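Local coordinates for protein putative invasin (Yersinia pseudotuberculosis IP 31758, PDB 5N40) that probably mediates attachment of the bacterium to host surfaces through a C-type lectin-like adhesion domain carried on immunoglobulin-like domains, at residues A[246-257]-A[265-274]; A[280-288]-A[309-317]. The protein carries 1 engineered substitution. All coordinates share one frame; numbering follows the deposited sequence.

Contact 1 (A[246-257]-A[265-274]); sequences RPYLAAEKPGTI and ETWAMFNQSQ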
ATOM      1  N   ARG A 246      16.584 -15.359 -22.589  1.00 13.00           N
ATOM      2  CA  ARG A 246      16.372 -13.926 -22.668  1.00 14.69           C
ATOM      3  C   ARG A 246      17.665 -13.253 -23.120  1.00 13.65           C
ATOM      4  O   ARG A 246      18.754 -13.811 -22.959  1.00 16.47           O
ATOM      5  CB  ARG A 246      15.930 -13.361 -21.315  1.00 14.51           C
ATOM      6  CG  ARG A 246      16.964 -13.459 -20.210  1.00 14.19           C
ATOM      7  CD  ARG A 246      16.589 -12.549 -19.061  1.00 13.83           C
ATOM      8  NE  ARG A 246      17.473 -12.674 -17.901  1.00 16.74           N
ATOM      9  CZ  ARG A 246      18.628 -12.028 -17.743  1.00 15.56           C
ATOM     10  NH1 ARG A 246      19.088 -11.200 -18.672  1.00 15.28           N
ATOM     11  NH2 ARG A 246      19.334 -12.213 -16.636  1.00 19.48           N
ATOM     12  N   PRO A 247      17.575 -12.055 -23.691  1.00 14.43           N
ATOM     13  CA  PRO A 247      18.797 -11.305 -24.006  1.00 15.24           C
ATOM     14  C   PRO A 247      19.542 -10.905 -22.741  1.00 19.73           C
ATOM     15  O   PRO A 247      18.981 -10.839 -21.644  1.00 14.87           O
ATOM     16  CB  PRO A 247      18.287 -10.077 -24.767  1.00 17.54           C
ATOM     17  CG  PRO A 247      16.851  -9.957 -24.404  1.00 19.42           C
ATOM     18  CD  PRO A 247      16.365 -11.347 -24.135  1.00 17.53           C
ATOM     19  N   TYR A 248      20.833 -10.631 -22.919  1.00 16.92           N
ATOM     20  CA  TYR A 248      21.717 -10.266 -21.821  1.00 17.62           C
ATOM     21  C   TYR A 248      21.681  -8.767 -21.567  1.00 15.79           C
ATOM     22  O   TYR A 248      21.644  -7.965 -22.507  1.00 16.25           O
ATOM     23  CB  TYR A 248      23.162 -10.673 -22.133  1.00 16.03           C
ATOM     24  CG  TYR A 248      23.463 -12.146 -22.013  1.00 20.14           C
ATOM     25  CD1 TYR A 248      23.771 -12.713 -20.786  1.00 23.59           C
ATOM     26  CD2 TYR A 248      23.471 -12.970 -23.133  1.00 16.41           C
ATOM     27  CE1 TYR A 248      24.064 -14.059 -20.671  1.00 21.78           C
ATOM     28  CE2 TYR A 248      23.759 -14.314 -23.027  1.00 21.28           C
ATOM     29  CZ  TYR A 248      24.057 -14.853 -21.792  1.00 22.17           C
ATOM     30  OH  TYR A 248      24.353 -16.188 -21.670  1.00 26.25           O
ATOM     31  N   LEU A 249      21.715  -8.392 -20.291  1.00 16.73           N
ATOM     32  CA  LEU A 249      22.024  -7.017 -19.935  1.00 16.99           C
ATOM     33  C   LEU A 249      23.459  -6.689 -20.328  1.00 12.70           C
ATOM     34  O   LEU A 249      24.336  -7.553 -20.328  1.00 17.24           O
ATOM     35  CB  LEU A 249      21.851  -6.786 -18.433  1.00 17.01           C
ATOM     36  CG  LEU A 249      20.438  -6.846 -17.850  1.00 18.36           C
ATOM     37  CD1 LEU A 249      20.499  -6.811 -16.320  1.00 17.83           C
ATOM     38  CD2 LEU A 249      19.580  -5.709 -18.370  1.00 13.58           C
ATOM     39  N   ALA A 250      23.690  -5.420 -20.662  1.00 15.20           N
ATOM     40  CA  ALA A 250      25.054  -4.961 -20.901  1.00 16.38           C
ATOM     41  C   ALA A 250      25.949  -5.282 -19.710  1.00 22.15           C
ATOM     42  O   ALA A 250      27.098  -5.711 -19.877  1.00 18.87           O
ATOM     43  CB  ALA A 250      25.049  -3.462 -21.191  1.00 18.61           C
ATOM     44  N   ALA A 251      25.426  -5.104 -18.497  1.00 18.30           N
ATOM     45  CA  ALA A 251      26.185  -5.401 -17.288  1.00 19.81           C
ATOM     46  C   ALA A 251      26.506  -6.884 -17.151  1.00 15.56           C
ATOM     47  O   ALA A 251      27.417  -7.240 -16.397  1.00 20.11           O
ATOM     48  CB  ALA A 251      25.411  -4.917 -16.058  1.00 22.67           C
ATOM     49  N   GLU A 252      25.776  -7.756 -17.848  1.00 19.12           N
ATOM     50  CA  GLU A 252      26.062  -9.187 -17.855  1.00 18.53           C
ATOM     51  C   GLU A 252      27.087  -9.591 -18.911  1.00 24.13           C
ATOM     52  O   GLU A 252      27.673 -10.677 -18.804  1.00 21.05           O
ATOM     53  CB  GLU A 252      24.764  -9.977 -18.074  1.00 19.15           C
ATOM     54  CG  GLU A 252      23.852  -9.987 -16.854  1.00 19.35           C
ATOM     55  CD  GLU A 252      22.473 -10.574 -17.116  1.00 22.21           C
ATOM     56  OE1 GLU A 252      21.901 -10.313 -18.191  1.00 18.09           O
ATOM     57  OE2 GLU A 252      21.952 -11.288 -16.229  1.00 23.53           O
ATOM     58  N   LYS A 253      27.320  -8.751 -19.918  1.00 18.37           N
ATOM     59  CA  LYS A 253      28.286  -9.025 -20.982  1.00 21.21           C
ATOM     60  C   LYS A 253      29.121  -7.774 -21.212  1.00 23.40           C
ATOM     61  O   LYS A 253      28.956  -7.069 -22.218  1.00 24.62           O
ATOM     62  CB  LYS A 253      27.579  -9.469 -22.264  1.00 29.14           C
ATOM     63  CG  LYS A 253      26.928 -10.830 -22.153  1.00 25.98           C
ATOM     64  CD  LYS A 253      27.955 -11.957 -22.167  1.00 29.92           C
ATOM     65  CE  LYS A 253      27.298 -13.316 -21.997  1.00 33.53           C
ATOM     66  NZ  LYS A 253      28.295 -14.428 -21.955  1.00 38.75           N
ATOM     67  N   PRO A 254      30.025  -7.462 -20.279  1.00 21.41           N
ATOM     68  CA  PRO A 254      30.792  -6.212 -20.387  1.00 22.88           C
ATOM     69  C   PRO A 254      31.730  -6.166 -21.570  1.00 25.82           C
ATOM     70  O   PRO A 254      32.174  -5.072 -21.934  1.00 28.51           O
ATOM     71  CB  PRO A 254      31.571  -6.164 -19.066  1.00 26.30           C
ATOM     72  CG  PRO A 254      31.647  -7.578 -18.618  1.00 26.58           C
ATOM     73  CD  PRO A 254      30.347  -8.197 -19.046  1.00 24.34           C
ATOM     74  N   GLY A 255      32.039  -7.308 -22.181  1.00 24.70           N
ATOM     75  CA  GLY A 255      33.006  -7.361 -23.256  1.00 36.67           C
ATOM     76  C   GLY A 255      32.501  -6.978 -24.629  1.00 38.65           C
ATOM     77  O   GLY A 255      33.291  -6.993 -25.579  1.00 38.00           O
ATOM     78  N   THR A 256      31.226  -6.634 -24.783  1.00 31.23           N
ATOM     79  CA  THR A 256      30.701  -6.231 -26.079  1.00 34.24           C
ATOM     80  C   THR A 256      30.435  -4.732 -26.106  1.00 30.86           C
ATOM     81  O   THR A 256      30.064  -4.124 -25.095  1.00 31.07           O
ATOM     82  CB  THR A 256      29.418  -6.990 -26.434  1.00 37.23           C
ATOM     83  OG1 THR A 256      28.993  -6.601 -27.747  1.00 40.27           O
ATOM     84  CG2 THR A 256      28.315  -6.693 -25.455  1.00 33.68           C
ATOM     85  N   ILE A 257      30.623  -4.151 -27.287  1.00 24.82           N
ATOM     86  CA  ILE A 257      30.527  -2.706 -27.479  1.00 31.71           C
ATOM     87  C   ILE A 257      29.091  -2.270 -27.743  1.00 34.14           C
ATOM     88  O   ILE A 257      28.657  -1.219 -27.264  1.00 29.94           O
ATOM     89  CB  ILE A 257      31.460  -2.284 -28.633  1.00 35.45           C
ATOM     90  CG1 ILE A 257      32.867  -2.861 -28.436  1.00 39.51           C
ATOM     91  CG2 ILE A 257      31.508  -0.766 -28.761  1.00 36.81           C
ATOM     92  CD1 ILE A 257      33.520  -2.495 -27.123  1.00 36.98           C
ATOM     93  N   GLU A 265      16.138  -0.497 -19.213  1.00 15.60           N
ATOM     94  CA  GLU A 265      17.314  -1.335 -19.029  1.00 15.86           C
ATOM     95  C   GLU A 265      18.263  -1.139 -20.206  1.00 20.82           C
ATOM     96  O   GLU A 265      17.853  -0.755 -21.307  1.00 21.33           O
ATOM     97  CB  GLU A 265      16.929  -2.820 -18.910  1.00 15.19           C
ATOM     98  CG  GLU A 265      15.879  -3.126 -17.853  1.00 13.54           C
ATOM     99  CD  GLU A 265      16.413  -3.017 -16.427  1.00 15.27           C
ATOM    100  OE1 GLU A 265      17.651  -2.903 -16.256  1.00 13.97           O
ATOM    101  OE2 GLU A 265      15.583  -3.041 -15.484  1.00 15.10           O
ATOM    102  N   THR A 266      19.545  -1.425 -19.966  1.00 17.70           N
ATOM    103  CA  THR A 266      20.589  -1.312 -20.979  1.00 16.63           C
ATOM    104  C   THR A 266      21.037  -2.706 -21.393  1.00 19.68           C
ATOM    105  O   THR A 266      21.566  -3.467 -20.575  1.00 16.22           O
ATOM    106  CB  THR A 266      21.778  -0.503 -20.461  1.00 19.94           C
ATOM    107  OG1 THR A 266      21.339   0.819 -20.146  1.00 21.22           O
ATOM    108  CG2 THR A 266      22.879  -0.425 -21.510  1.00 23.32           C
ATOM    109  N   TRP A 267      20.857  -3.017 -22.667  1.00 19.06           N
ATOM    110  CA  TRP A 267      21.053  -4.362 -23.181  1.00 16.21           C
ATOM    111  C   TRP A 267      22.332  -4.461 -23.996  1.00 17.50           C
ATOM    112  O   TRP A 267      22.725  -3.520 -24.691  1.00 22.33           O
ATOM    113  CB  TRP A 267      19.864  -4.771 -24.043  1.00 18.71           C
ATOM    114  CG  TRP A 267      18.588  -4.722 -23.283  1.00 18.22           C
ATOM    115  CD1 TRP A 267      17.689  -3.698 -23.249  1.00 15.68           C
ATOM    116  CD2 TRP A 267      18.077  -5.737 -22.423  1.00 19.12           C
ATOM    117  NE1 TRP A 267      16.636  -4.025 -22.435  1.00 14.86           N
ATOM    118  CE2 TRP A 267      16.854  -5.273 -21.912  1.00 18.22           C
ATOM    119  CE3 TRP A 267      18.536  -7.004 -22.041  1.00 17.33           C
ATOM    120  CZ2 TRP A 267      16.082  -6.031 -21.027  1.00 14.42           C
ATOM    121  CZ3 TRP A 267      17.775  -7.752 -21.181  1.00 14.41           C
ATOM    122  CH2 TRP A 267      16.560  -7.265 -20.677  1.00 15.17           C
ATOM    123  N   ALA A 268      22.976  -5.620 -23.900  1.00 17.71           N
ATOM    124  CA  ALA A 268      24.102  -5.937 -24.762  1.00 18.13           C
ATOM    125  C   ALA A 268      23.605  -6.274 -26.163  1.00 15.45           C
ATOM    126  O   ALA A 268      22.554  -6.899 -26.330  1.00 18.02           O
ATOM    127  CB  ALA A 268      24.895  -7.111 -24.193  1.00 17.61           C
ATOM    128  N   MET A 269      24.375  -5.864 -27.170  1.00 18.42           N
ATOM    129  CA  MET A 269      24.019  -6.074 -28.567  1.00 18.20           C
ATOM    130  C   MET A 269      25.243  -6.571 -29.325  1.00 21.64           C
ATOM    131  O   MET A 269      26.380  -6.268 -28.955  1.00 20.14           O
ATOM    132  CB  MET A 269      23.478  -4.786 -29.203  1.00 19.91           C
ATOM    133  CG  MET A 269      22.338  -4.143 -28.422  1.00 23.38           C
ATOM    134  SD  MET A 269      20.838  -5.151 -28.324  1.00 20.80           S
ATOM    135  CE  MET A 269      19.979  -4.626 -29.803  1.00 18.75           C
ATOM    136  N   PHE A 270      25.000  -7.332 -30.395  1.00 22.58           N
ATOM    137  CA  PHE A 270      26.034  -8.151 -31.010  1.00 24.09           C
ATOM    138  C   PHE A 270      25.919  -8.123 -32.529  1.00 22.04           C
ATOM    139  O   PHE A 270      24.822  -8.028 -33.083  1.00 20.55           O
ATOM    140  CB  PHE A 270      25.930  -9.612 -30.544  1.00 24.13           C
ATOM    141  CG  PHE A 270      25.932  -9.777 -29.057  1.00 24.91           C
ATOM    142  CD1 PHE A 270      24.760  -9.627 -28.331  1.00 20.02           C
ATOM    143  CD2 PHE A 270      27.101 -10.084 -28.384  1.00 28.42           C
ATOM    144  CE1 PHE A 270      24.762  -9.778 -26.956  1.00 22.90           C
ATOM    145  CE2 PHE A 270      27.107 -10.235 -27.009  1.00 25.81           C
ATOM    146  CZ  PHE A 270      25.934 -10.083 -26.297  1.00 25.41           C
ATOM    147  N   ASN A 271      27.067  -8.218 -33.198  1.00 22.67           N
ATOM    148  CA  ASN A 271      27.071  -8.549 -34.615  1.00 25.03           C
ATOM    149  C   ASN A 271      27.091 -10.067 -34.755  1.00 25.84           C
ATOM    150  O   ASN A 271      27.110 -10.804 -33.765  1.00 21.22           O
ATOM    151  CB  ASN A 271      28.249  -7.892 -35.343  1.00 26.81           C
ATOM    152  CG  ASN A 271      29.603  -8.410 -34.883  1.00 29.81           C
ATOM    153  OD1 ASN A 271      29.710  -9.440 -34.217  1.00 34.08           O
ATOM    154  ND2 ASN A 271      30.657  -7.687 -35.255  1.00 40.62           N
ATOM    155  N   GLN A 272      27.089 -10.549 -35.998  1.00 21.41           N
ATOM    156  CA  GLN A 272      26.923 -11.981 -36.226  1.00 22.45           C
ATOM    157  C   GLN A 272      28.083 -12.782 -35.639  1.00 23.90           C
ATOM    158  O   GLN A 272      27.872 -13.809 -34.985  1.00 25.06           O
ATOM    159  CB  GLN A 272      26.769 -12.257 -37.720  1.00 23.89           C
ATOM    160  CG  GLN A 272      26.320 -13.670 -38.036  1.00 24.89           C
ATOM    161  CD  GLN A 272      24.865 -13.937 -37.672  1.00 25.15           C
ATOM    162  OE1 GLN A 272      24.055 -13.015 -37.552  1.00 21.56           O
ATOM    163  NE2 GLN A 272      24.525 -15.215 -37.518  1.00 28.44           N
ATOM    164  N   SER A 273      29.321 -12.335 -35.863  1.00 24.81           N
ATOM    165  CA  SER A 273      30.461 -13.115 -35.390  1.00 28.36           C
ATOM    166  C   SER A 273      30.508 -13.167 -33.867  1.00 24.19           C
ATOM    167  O   SER A 273      30.848 -14.205 -33.285  1.00 21.97           O
ATOM    168  CB  SER A 273      31.762 -12.541 -35.956  1.00 32.95           C
ATOM    169  OG  SER A 273      31.952 -11.203 -35.547  1.00 38.51           O
ATOM    170  N   GLN A 274      30.166 -12.061 -33.202  1.00 20.89           N
ATOM    171  CA  GLN A 274      30.121 -12.060 -31.742  1.00 26.10           C
ATOM    172  C   GLN A 274      29.068 -13.029 -31.225  1.00 25.48           C
ATOM    173  O   GLN A 274      29.292 -13.736 -30.234  1.00 23.25           O
ATOM    174  CB  GLN A 274      29.820 -10.658 -31.225  1.00 30.76           C
ATOM    175  CG  GLN A 274      30.948  -9.664 -31.329  1.00 27.28           C
ATOM    176  CD  GLN A 274      30.495  -8.285 -30.903  1.00 35.09           C
ATOM    177  OE1 GLN A 274      29.502  -7.763 -31.416  1.00 26.87           O
ATOM    178  NE2 GLN A 274      31.198  -7.698 -29.938  1.00 45.83           N
TER
HETATM  179  O   HOH W   1      23.147  -3.276 -18.146  1.00 16.74           O
HETATM  180  O   HOH W   2      28.625  -5.218 -29.909  1.00 37.95           O

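Contact 2 (A[280-288]-A[309-317]); sequences TVPSSSQLV and QVYRSSTSA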
ATOM      1  N   THR A 280      24.965 -20.809 -29.326  1.00 22.84           N
ATOM      2  CA  THR A 280      24.238 -21.281 -30.498  1.00 25.89           C
ATOM      3  C   THR A 280      23.113 -20.303 -30.808  1.00 19.26           C
ATOM      4  O   THR A 280      22.270 -20.026 -29.946  1.00 26.30           O
ATOM      5  CB  THR A 280      23.675 -22.681 -30.253  1.00 27.57           C
ATOM      6  OG1 THR A 280      24.742 -23.586 -29.947  1.00 34.54           O
ATOM      7  CG2 THR A 280      22.920 -23.186 -31.479  1.00 22.73           C
ATOM      8  N   VAL A 281      23.091 -19.786 -32.032  1.00 18.24           N
ATOM      9  CA  VAL A 281      22.057 -18.842 -32.450  1.00 20.16           C
ATOM     10  C   VAL A 281      20.924 -19.634 -33.090  1.00 20.06           C
ATOM     11  O   VAL A 281      21.181 -20.469 -33.974  1.00 21.83           O
ATOM     12  CB  VAL A 281      22.631 -17.785 -33.407  1.00 18.53           C
ATOM     13  CG1 VAL A 281      21.556 -16.808 -33.854  1.00 22.64           C
ATOM     14  CG2 VAL A 281      23.776 -17.049 -32.740  1.00 22.92           C
ATOM     15  N   PRO A 282      19.670 -19.436 -32.688  1.00 17.25           N
ATOM     16  CA  PRO A 282      18.584 -20.216 -33.291  1.00 21.03           C
ATOM     17  C   PRO A 282      18.386 -19.862 -34.759  1.00 22.26           C
ATOM     18  O   PRO A 282      18.779 -18.797 -35.242  1.00 18.43           O
ATOM     19  CB  PRO A 282      17.357 -19.841 -32.450  1.00 17.16           C
ATOM     20  CG  PRO A 282      17.694 -18.507 -31.865  1.00 21.41           C
ATOM     21  CD  PRO A 282      19.175 -18.535 -31.630  1.00 18.67           C
ATOM     22  N   SER A 283      17.778 -20.796 -35.483  1.00 20.81           N
ATOM     23  CA  SER A 283      17.427 -20.528 -36.865  1.00 22.55           C
ATOM     24  C   SER A 283      16.304 -19.497 -36.925  1.00 18.94           C
ATOM     25  O   SER A 283      15.595 -19.252 -35.946  1.00 20.72           O
ATOM     26  CB  SER A 283      16.996 -21.814 -37.573  1.00 20.10           C
ATOM     27  OG  SER A 283      15.763 -22.287 -37.051  1.00 20.65           O
ATOM     28  N   SER A 284      16.134 -18.893 -38.102  1.00 19.31           N
ATOM     29  CA  SER A 284      15.071 -17.908 -38.253  1.00 18.37           C
ATOM     30  C   SER A 284      13.694 -18.555 -38.110  1.00 20.20           C
ATOM     31  O   SER A 284      12.786 -17.962 -37.518  1.00 18.19           O
ATOM     32  CB  SER A 284      15.208 -17.178 -39.591  1.00 23.56           C
ATOM     33  OG  SER A 284      15.246 -18.075 -40.682  1.00 22.64           O
ATOM     34  N   SER A 285      13.514 -19.776 -38.625  1.00 20.77           N
ATOM     35  CA  SER A 285      12.213 -20.423 -38.453  1.00 16.14           C
ATOM     36  C   SER A 285      11.943 -20.755 -36.988  1.00 18.58           C
ATOM     37  O   SER A 285      10.790 -20.696 -36.544  1.00 17.50           O
ATOM     38  CB  SER A 285      12.123 -21.686 -39.311  1.00 21.99           C
ATOM     39  OG  SER A 285      13.006 -22.684 -38.846  1.00 26.50           O
ATOM     40  N   GLN A 286      12.980 -21.106 -36.227  1.00 19.24           N
ATOM     41  CA  GLN A 286      12.802 -21.328 -34.794  1.00 18.16           C
ATOM     42  C   GLN A 286      12.325 -20.060 -34.098  1.00 18.11           C
ATOM     43  O   GLN A 286      11.379 -20.094 -33.307  1.00 18.03           O
ATOM     44  CB  GLN A 286      14.105 -21.830 -34.175  1.00 15.86           C
ATOM     45  CG  GLN A 286      14.341 -23.319 -34.415  1.00 17.89           C
ATOM     46  CD  GLN A 286      15.766 -23.747 -34.164  1.00 18.66           C
ATOM     47  OE1 GLN A 286      16.641 -22.923 -33.910  1.00 20.79           O
ATOM     48  NE2 GLN A 286      16.008 -25.049 -34.234  1.00 20.84           N
ATOM     49  N   LEU A 287      12.958 -18.923 -34.400  1.00 17.75           N
ATOM     50  CA  LEU A 287      12.534 -17.660 -33.806  1.00 16.84           C
ATOM     51  C   LEU A 287      11.110 -17.309 -34.211  1.00 15.34           C
ATOM     52  O   LEU A 287      10.339 -16.789 -33.401  1.00 17.05           O
ATOM     53  CB  LEU A 287      13.500 -16.541 -34.204  1.00 14.35           C
ATOM     54  CG  LEU A 287      14.850 -16.562 -33.493  1.00 17.88           C
ATOM     55  CD1 LEU A 287      15.824 -15.642 -34.208  1.00 19.60           C
ATOM     56  CD2 LEU A 287      14.701 -16.159 -32.025  1.00 17.47           C
ATOM     57  N   VAL A 288      10.735 -17.587 -35.464  1.00 15.95           N
ATOM     58  CA  VAL A 288       9.377 -17.289 -35.897  1.00 17.56           C
ATOM     59  C   VAL A 288       8.380 -18.166 -35.153  1.00 15.81           C
ATOM     60  O   VAL A 288       7.282 -17.716 -34.806  1.00 17.41           O
ATOM     61  CB  VAL A 288       9.246 -17.456 -37.424  1.00 20.63           C
ATOM     62  CG1 VAL A 288       7.791 -17.340 -37.845  1.00 23.10           C
ATOM     63  CG2 VAL A 288      10.089 -16.412 -38.147  1.00 20.88           C
ATOM     64  N   GLN A 309      14.280  -3.899 -31.325  1.00 22.22           N
ATOM     65  CA  GLN A 309      15.395  -4.224 -32.201  1.00 23.51           C
ATOM     66  C   GLN A 309      15.367  -5.710 -32.534  1.00 22.08           C
ATOM     67  O   GLN A 309      14.898  -6.537 -31.745  1.00 21.35           O
ATOM     68  CB  GLN A 309      16.745  -3.854 -31.567  1.00 25.84           C
ATOM     69  CG  GLN A 309      16.812  -2.432 -31.010  1.00 35.36           C
ATOM     70  CD  GLN A 309      16.428  -1.365 -32.032  1.00 44.49           C
ATOM     71  OE1 GLN A 309      16.452  -1.603 -33.243  1.00 47.63           O
ATOM     72  NE2 GLN A 309      16.069  -0.181 -31.540  1.00 36.66           N
ATOM     73  N   VAL A 310      15.881  -6.040 -33.716  1.00 23.06           N
ATOM     74  CA  VAL A 310      15.731  -7.393 -34.236  1.00 18.22           C
ATOM     75  C   VAL A 310      16.630  -8.365 -33.480  1.00 19.49           C
ATOM     76  O   VAL A 310      17.581  -7.982 -32.785  1.00 18.47           O
ATOM     77  CB  VAL A 310      16.020  -7.421 -35.746  1.00 17.86           C
ATOM     78  CG1 VAL A 310      15.104  -6.442 -36.460  1.00 18.91           C
ATOM     79  CG2 VAL A 310      17.493  -7.096 -36.028  1.00 20.94           C
ATOM     80  N   TYR A 311      16.314  -9.652 -33.633  1.00 17.14           N
ATOM     81  CA  TYR A 311      17.058 -10.755 -33.044  1.00 16.55           C
ATOM     82  C   TYR A 311      17.794 -11.515 -34.138  1.00 20.80           C
ATOM     83  O   TYR A 311      17.236 -11.768 -35.211  1.00 19.42           O
ATOM     84  CB  TYR A 311      16.113 -11.702 -32.288  1.00 17.38           C
ATOM     85  CG  TYR A 311      15.678 -11.157 -30.940  1.00 13.86           C
ATOM     86  CD1 TYR A 311      14.905 -10.008 -30.845  1.00 16.75           C
ATOM     87  CD2 TYR A 311      16.046 -11.797 -29.764  1.00 16.59           C
ATOM     88  CE1 TYR A 311      14.529  -9.496 -29.602  1.00 14.57           C
ATOM     89  CE2 TYR A 311      15.665 -11.298 -28.523  1.00 17.56           C
ATOM     90  CZ  TYR A 311      14.905 -10.157 -28.451  1.00 14.06           C
ATOM     91  OH  TYR A 311      14.536  -9.662 -27.205  1.00 17.82           O
ATOM     92  N   ARG A 312      19.046 -11.875 -33.872  1.00 20.25           N
ATOM     93  CA  ARG A 312      19.858 -12.546 -34.879  1.00 21.60           C
ATOM     94  C   ARG A 312      19.474 -14.017 -34.996  1.00 24.04           C
ATOM     95  O   ARG A 312      19.078 -14.662 -34.020  1.00 18.69           O
ATOM     96  CB  ARG A 312      21.350 -12.426 -34.546  1.00 22.89           C
ATOM     97  CG  ARG A 312      21.889 -11.009 -34.675  1.00 19.66           C
ATOM     98  CD  ARG A 312      23.416 -10.969 -34.732  1.00 24.02           C
ATOM     99  NE  ARG A 312      23.889  -9.668 -35.200  1.00 22.39           N
ATOM    100  CZ  ARG A 312      23.906  -9.287 -36.475  1.00 25.98           C
ATOM    101  NH1 ARG A 312      23.482 -10.110 -37.429  1.00 22.35           N
ATOM    102  NH2 ARG A 312      24.349  -8.081 -36.800  1.00 24.15           N
ATOM    103  N   SER A 313      19.588 -14.542 -36.214  1.00 22.28           N
ATOM    104  CA  SER A 313      19.399 -15.961 -36.472  1.00 21.15           C
ATOM    105  C   SER A 313      20.655 -16.529 -37.114  1.00 23.19           C
ATOM    106  O   SER A 313      21.552 -15.800 -37.544  1.00 20.28           O
ATOM    107  CB  SER A 313      18.186 -16.217 -37.378  1.00 23.56           C
ATOM    108  OG  SER A 313      18.568 -16.271 -38.747  1.00 25.45           O
ATOM    109  N   SER A 314      20.700 -17.855 -37.186  1.00 24.55           N
ATOM    110  CA  SER A 314      21.813 -18.565 -37.798  1.00 23.95           C
ATOM    111  C   SER A 314      21.494 -19.045 -39.208  1.00 24.01           C
ATOM    112  O   SER A 314      22.244 -19.857 -39.757  1.00 23.67           O
ATOM    113  CB  SER A 314      22.214 -19.751 -36.926  1.00 23.45           C
ATOM    114  OG  SER A 314      21.102 -20.598 -36.699  1.00 27.39           O
ATOM    115  N   THR A 315      20.405 -18.562 -39.802  1.00 21.90           N
ATOM    116  CA  THR A 315      20.014 -18.941 -41.154  1.00 23.85           C
ATOM    117  C   THR A 315      20.633 -17.970 -42.153  1.00 24.94           C
ATOM    118  O   THR A 315      20.355 -16.766 -42.108  1.00 26.11           O
ATOM    119  CB  THR A 315      18.491 -18.941 -41.291  1.00 28.23           C
ATOM    120  OG1 THR A 315      17.915 -19.768 -40.272  1.00 22.09           O
ATOM    121  CG2 THR A 315      18.065 -19.457 -42.667  1.00 26.82           C
ATOM    122  N   SER A 316      21.448 -18.497 -43.067  1.00 33.12           N
ATOM    123  CA  SER A 316      22.056 -17.676 -44.108  1.00 35.06           C
ATOM    124  C   SER A 316      21.014 -17.238 -45.129  1.00 31.76           C
ATOM    125  O   SER A 316      20.232 -18.056 -45.623  1.00 32.99           O
ATOM    126  CB  SER A 316      23.171 -18.449 -44.806  1.00 34.53           C
ATOM    127  OG  SER A 316      24.165 -18.854 -43.884  1.00 43.63           O
ATOM    128  N   ALA A 317      21.012 -15.942 -45.448  1.00 33.92           N
ATOM    129  CA  ALA A 317      20.135 -15.386 -46.473  1.00 31.51           C
ATOM    130  C   ALA A 317      20.859 -15.298 -47.813  1.00 44.10           C
ATOM    131  O   ALA A 317      20.451 -15.926 -48.795  1.00 41.01           O
ATOM    132  CB  ALA A 317      19.631 -14.004 -46.046  1.00 34.35           C
TER
HETATM  133  O   HOH W   3      15.267 -20.923 -40.690  1.00 23.45           O

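Contact 1 (A[246-257]-A[265-274])
Leu249 and Trp267 form a single backbone bridge, their CA atoms 4.3 Å apart. The bonds flanking it run from Ala268 N to Tyr248 O (3.0 Å) and from Ala250 N to Thr266 O (2.9 Å), the latter nearly straight at 169°. A water accepting from Ala251 N donates to the same Thr266 O, so this carbonyl receives two donors. The indole of Trp267 lies against the bridged loop in two ways. Leu249 puts CD2 over the face of its six-membered ring, 4.0 Å from the centroid and 13° off the normal, a CH-pi contact, while Tyr248 O and Pro247 O meet the ring edge. Trp267 NE1 is turned to Glu262 O. Within 246-257 the loop is cross-linked by Arg246, whose NH1 and NH2 meet the carboxylate of Glu252 end-on, one nitrogen to each oxygen; Glu252 OE1 also accepts from Leu249 N. Further along, Thr256 CG2 packs on Ala268 CB at 3.7 Å. With Thr256 OG1 anti to its own nitrogen (chi1 -177°), the hydroxyl faces Met269 O and a water bound there. Lys253 CG approaches the edge of the Phe270 ring. The loop between strands 242-245 and 258-262 thus folds back along the outgoing strand of the hairpin 258-262/265-269, just before the Asn271-Gln274 capping box starts helix 272-278 of the C-type lectin-like domain.

Contact 2 (A[280-288]-A[309-317])
Thr315 OG1 accepts a nearly straight hydrogen bond from Ser284 N (2.9 Å, 173°) and is also bonded to a water, which takes the hydrogen of Ser285 N at 2.9 Å and reaches Ser284 OG as well. The hydroxyl lies beside the backbone nitrogen of Thr315 (chi1 -54°), which presents it to the start of helix 284-293. The next amide of the helix is met locally: Ser283, the N-cap, accepts from Gln286 N through OG, and Gln286 OE1 in turn accepts from Ser283 N, completing a capping box. One residue before Thr315, Ser314 takes hold of the chain leading into the helix by two routes. Its OG donates to Val281 O at 2.7 Å, from 42° above the carbonyl plane, and its N donates to Pro282 O at 2.9 Å. Pro282 O also receives a CA-H...O contact from Ser313 CA at 3.2 Å. The turn itself is shaped by Ser313, whose OG accepts from Thr315 N (3.1 Å) in an ST turn and has a further partner in Phe323 O. Apolar groups close the contact around Arg312 O: Val281 CG1 lies 3.3 Å from it, and Leu287 CD1 comes within 3.4 Å of the same oxygen. Val281 also packs on helix 272-278, and Leu287 on Phe244 of strand 242-245. Ser284 N and Ser285 N, the first two amides of the helix, are thus satisfied by the Thr315 hydroxyl and by the water, beside the N-cap Ser283, and the two oxygens probably complement the partial positive charge of the helix start.

Both contacts belong to the C-terminal adhesion domain, with centres about 16 Å apart, and follow one another along the chain. Contact 1 is partly buried and joins a loop to a hairpin strand, mixing backbone pairing with aromatic packing; contact 2 is more deeply buried and depends on hydroxyls and carbonyls gathered at a helix start. They meet where the strand of contact 1 passes into helix 272-278: Arg312 NE probably donates to Phe270 O, and Gln272 NE2 to Ser313 O. The two helices, 272-278 and 284-293, are consecutive, and each opens with a capping box. In contact 1 the loop reaches its helix start through Thr256, which lies beside the Gln274 side chain; in contact 2 Thr315 bonds a helix amide directly.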